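Local coordinates for protein TRAP dicarboxylate transporter, DctP subunit (Anaerococcus prevoti, PDB 4N91) that binds D-glucuronate, as either the alpha or the beta anomer, and probably delivers it to a TRAP-type membrane transporter as its periplasmic-type solute-binding component, at residues A[51-54]-A[55-59]; A[259-262]-A[263-266]. All blocks are in the same frame, centred on the assembly; numbering follows the deposited sequence.

Overall arrangement
Interactions 1 and 2 sit on two helices that pack against each other, 44-60 and 256-290; the centres of the two contacts are about 9 Å apart and on the same side of the chain's centre. Glu-264 of interaction 2 joins them: its OE1 lies 2.5 Å from Tyr-55 OH, a probable hydrogen bond, and 3.3 Å from Lys-59 NZ in a long, weak ion pair. Packing adds to this: Phe-52 CD1 lies 3.5 Å from the carbonyl oxygen Gly-265 O, and Lys-59 CE 3.5 Å from Val-261 CG2. Both contacts lie away from the glucuronate pocket of Asn-38, Arg-154 and Arg-175; they belong to the helical layer of the solute-binding fold.

Interaction 1 of 2, residues A[51-54]-A[55-59]; sequences AFEE and YVEDK
Phe-52 and Val-56 meet one turn apart on helix 44-60, the crossover between strands 31-36 and 64-69 of a beta-alpha-beta unit of the solute-binding fold. The backbone forms four successive i to i+4 hydrogen bonds, from Tyr-55 N to Ala-51 O through Asp-58 N to Glu-54 O.

The apolar contact is a CH-pi interaction. Val-56 CG2 stands over one face of the Phe-52 ring, 4.2 Å from its centroid and 27° off the normal, nearest the CE1 corner. CG1 of Val-56 is anti to the backbone N (chi1 172°), which leaves CG2 on the N side, facing back toward the preceding turn and the ring. Phe-52 also meets Phe-266 with nearly parallel ring planes. Phe-52 and Val-56 both touch Ile-66 of strand 64-69, so this side of the helix is buried between the sheet and helix 256-290.

The charged contacts lie elsewhere on the helix. Glu-53 and Glu-57 bring like charges together, OE2 to OE2 at 3.5 Å, with the carboxylate planes turned 64° apart. A water lies between them, 3.1 Å from Glu-53 OE2 and 2.7 Å from Glu-57 OE1, able to donate to either, while Glu-57 OE2 accepts a hydrogen bond from Ile-66 N. Asp-65 brings a further negative charge close to Glu-57 OE2. The backbone N-H and the water would offset some of the repulsion, which could still raise the proton affinity of either acid. Glu-54 and Asp-58 form a second acidic pair, side by side and pointing the same way. Their nearest carboxylate oxygens, Glu-54 OE2 and Asp-58 OD2, are 4.2 Å apart, and Asp-58 OD2 comes closer to the aliphatic Glu-54 CG, at 3.6 Å.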
# COMPACT_ATOMS: atom_id res chain seq x y z
N ALA A 51 9.39 -8.24 -14.20
CA ALA A 51 10.18 -9.45 -13.86
C ALA A 51 9.27 -10.69 -13.76
O ALA A 51 9.60 -11.78 -14.23
CB ALA A 51 10.93 -9.23 -12.58
N PHE A 52 8.10 -10.50 -13.15
CA PHE A 52 7.05 -11.52 -13.13
C PHE A 52 6.71 -12.00 -14.55
O PHE A 52 6.69 -13.22 -14.82
CB PHE A 52 5.82 -10.94 -12.44
CG PHE A 52 4.56 -11.76 -12.60
CD1 PHE A 52 4.39 -12.93 -11.89
CD2 PHE A 52 3.55 -11.35 -13.45
CE1 PHE A 52 3.22 -13.70 -12.03
CE2 PHE A 52 2.38 -12.11 -13.59
CZ PHE A 52 2.22 -13.28 -12.89
N GLU A 53 6.45 -11.05 -15.44
CA GLU A 53 6.09 -11.36 -16.81
C GLU A 53 7.19 -12.16 -17.49
O GLU A 53 6.95 -13.18 -18.15
CB GLU A 53 5.82 -10.09 -17.60
CG GLU A 53 5.65 -10.31 -19.09
CD GLU A 53 5.28 -9.04 -19.81
OE1 GLU A 53 5.05 -8.03 -19.12
OE2 GLU A 53 5.20 -9.06 -21.05
N GLU A 54 8.43 -11.70 -17.33
CA GLU A 54 9.54 -12.37 -17.98
C GLU A 54 9.74 -13.78 -17.40
O GLU A 54 9.98 -14.75 -18.14
CB GLU A 54 10.80 -11.55 -17.81
CG GLU A 54 11.98 -12.12 -18.60
CD GLU A 54 13.24 -11.30 -18.45
OE1 GLU A 54 13.22 -10.33 -17.66
OE2 GLU A 54 14.26 -11.63 -19.12
N TYR A 55 9.63 -13.92 -16.09
CA TYR A 55 9.79 -15.21 -15.46
C TYR A 55 8.77 -16.20 -16.01
O TYR A 55 9.12 -17.31 -16.42
CB TYR A 55 9.67 -15.13 -13.94
CG TYR A 55 9.80 -16.48 -13.30
CD1 TYR A 55 11.06 -17.02 -13.04
CD2 TYR A 55 8.69 -17.25 -12.99
CE1 TYR A 55 11.19 -18.27 -12.47
CE2 TYR A 55 8.81 -18.50 -12.43
CZ TYR A 55 10.07 -19.01 -12.17
OH TYR A 55 10.20 -20.27 -11.62
N VAL A 56 7.50 -15.81 -16.00
CA VAL A 56 6.44 -16.73 -16.37
C VAL A 56 6.51 -17.06 -17.86
O VAL A 56 6.39 -18.21 -18.25
CB VAL A 56 5.05 -16.19 -16.00
CG1 VAL A 56 3.96 -17.08 -16.58
CG2 VAL A 56 4.92 -16.07 -14.50
N GLU A 57 6.71 -16.04 -18.69
CA GLU A 57 6.74 -16.25 -20.13
C GLU A 57 7.94 -17.08 -20.56
O GLU A 57 7.87 -17.81 -21.55
CB GLU A 57 6.69 -14.91 -20.86
CG GLU A 57 5.35 -14.21 -20.69
CD GLU A 57 5.22 -12.97 -21.55
OE1 GLU A 57 6.18 -12.61 -22.26
OE2 GLU A 57 4.13 -12.35 -21.50
N ASP A 58 9.04 -16.98 -19.82
CA ASP A 58 10.21 -17.80 -20.12
C ASP A 58 9.91 -19.28 -19.91
O ASP A 58 10.45 -20.13 -20.63
CB ASP A 58 11.41 -17.40 -19.26
CG ASP A 58 12.12 -16.15 -19.76
OD1 ASP A 58 11.84 -15.72 -20.90
OD2 ASP A 58 12.96 -15.61 -19.02
N LYS A 59 9.07 -19.61 -18.94
CA LYS A 59 8.77 -21.02 -18.66
C LYS A 59 7.57 -21.52 -19.47
O LYS A 59 7.49 -22.71 -19.80
CB LYS A 59 8.50 -21.26 -17.17
CG LYS A 59 9.56 -20.67 -16.23
CD LYS A 59 10.29 -21.73 -15.42
CE LYS A 59 9.33 -22.55 -14.57
NZ LYS A 59 10.00 -23.42 -13.55
O HOH W 1 5.39 -10.52 -23.74

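Interaction 2 of 2, residues A[259-262]-A[263-266]; sequences RKVF and DEGF
Arg-259 reaches along the helix to Asp-263, one turn on. From CB the chain leaves with CG anti to the backbone N (chi1 176°), then bends at chi2 (62°), which turns it toward the acid. CG passes 3.7 Å from Asp-263 OD2, and CD comes 3.5 Å from OD1 of the same carboxylate. NE makes the salt bridge, donating to Asp-263 OD1 at 2.9 Å. The oxygen lies at the guanidinium edge, close to its plane, and is met on its syn side, although the two flat groups stand almost perpendicular (89°). Beyond CZ, NH2 gives a hydrogen bond to a water at 3.2 Å; that water donates in turn to Asp-263 OD1, so OD1 accepts from NE and from the water. NH1 makes a salt bridge to Glu-252 OE2, so the guanidinium is held from a second direction by another helix.

This is an i to i+4 Arg-Asp pair near the start of the long helix 256-290, which packs against helix 44-60 in the solute-binding fold. Backbone hydrogen bonds run from Asp-263 N to Arg-259 O through Phe-266 N to Phe-262 O. Phe-262 O also lies 3.2 Å above one face of the Phe-266 ring, offset toward its rim. The Phe-262 ring packs instead edge-to-face with Trp-250 and Tyr-64. Glu-264 CG passes 3.2 Å from Lys-260 O before its carboxylate reaches Tyr-55 through OE1, and Lys-260 NZ pairs with Glu-256.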
# COMPACT_ATOMS: atom_id res chain seq x y z
N ARG A 259 0.24 -23.42 -12.26
CA ARG A 259 0.09 -22.76 -10.97
C ARG A 259 1.44 -22.67 -10.27
O ARG A 259 1.75 -21.67 -9.64
CB ARG A 259 -0.89 -23.53 -10.08
CG ARG A 259 -1.03 -22.96 -8.67
CD ARG A 259 -1.59 -21.54 -8.71
NE ARG A 259 -1.69 -20.95 -7.38
CZ ARG A 259 -2.69 -21.19 -6.52
NH1 ARG A 259 -3.69 -21.99 -6.86
NH2 ARG A 259 -2.68 -20.60 -5.33
N LYS A 260 2.24 -23.71 -10.38
CA LYS A 260 3.55 -23.70 -9.73
C LYS A 260 4.42 -22.58 -10.30
O LYS A 260 5.12 -21.87 -9.56
CB LYS A 260 4.23 -25.06 -9.84
CG LYS A 260 3.61 -26.05 -8.88
CD LYS A 260 4.04 -27.47 -9.17
CE LYS A 260 3.65 -28.39 -8.03
NZ LYS A 260 3.69 -29.81 -8.46
N VAL A 261 4.34 -22.38 -11.61
CA VAL A 261 5.13 -21.35 -12.26
C VAL A 261 4.62 -19.96 -11.87
O VAL A 261 5.41 -19.07 -11.55
CB VAL A 261 5.15 -21.51 -13.79
CG1 VAL A 261 5.80 -20.30 -14.44
CG2 VAL A 261 5.87 -22.83 -14.18
N PHE A 262 3.31 -19.77 -11.89
CA PHE A 262 2.78 -18.48 -11.44
C PHE A 262 3.16 -18.18 -10.00
O PHE A 262 3.51 -17.03 -9.68
CB PHE A 262 1.26 -18.39 -11.63
CG PHE A 262 0.86 -17.97 -12.99
CD1 PHE A 262 0.68 -16.65 -13.30
CD2 PHE A 262 0.69 -18.91 -14.00
CE1 PHE A 262 0.31 -16.27 -14.56
CE2 PHE A 262 0.33 -18.53 -15.26
CZ PHE A 262 0.15 -17.22 -15.55
N ASP A 263 3.12 -19.19 -9.14
CA ASP A 263 3.46 -18.98 -7.73
C ASP A 263 4.93 -18.56 -7.59
O ASP A 263 5.26 -17.65 -6.82
CB ASP A 263 3.18 -20.25 -6.91
CG ASP A 263 1.68 -20.51 -6.70
OD1 ASP A 263 0.85 -19.66 -7.08
OD2 ASP A 263 1.33 -21.58 -6.16
N GLU A 264 5.81 -19.21 -8.34
CA GLU A 264 7.23 -18.85 -8.35
C GLU A 264 7.37 -17.42 -8.86
O GLU A 264 8.16 -16.62 -8.32
CB GLU A 264 8.02 -19.81 -9.24
CG GLU A 264 8.16 -21.22 -8.69
CD GLU A 264 8.70 -22.23 -9.73
OE1 GLU A 264 8.50 -22.02 -10.95
OE2 GLU A 264 9.32 -23.24 -9.33
N GLY A 265 6.58 -17.08 -9.87
CA GLY A 265 6.58 -15.73 -10.39
C GLY A 265 6.19 -14.69 -9.37
O GLY A 265 6.75 -13.60 -9.36
N PHE A 266 5.20 -15.00 -8.53
CA PHE A 266 4.78 -14.06 -7.50
C PHE A 266 5.91 -13.83 -6.50
O PHE A 266 6.05 -12.73 -5.95
CB PHE A 266 3.55 -14.60 -6.76
CG PHE A 266 2.32 -14.74 -7.61
CD1 PHE A 266 2.00 -13.83 -8.60
CD2 PHE A 266 1.45 -15.82 -7.40
CE1 PHE A 266 0.84 -13.96 -9.36
CE2 PHE A 266 0.30 -15.95 -8.16
CZ PHE A 266 0.01 -15.05 -9.15
O HOH W 2 -0.60 -18.28 -4.73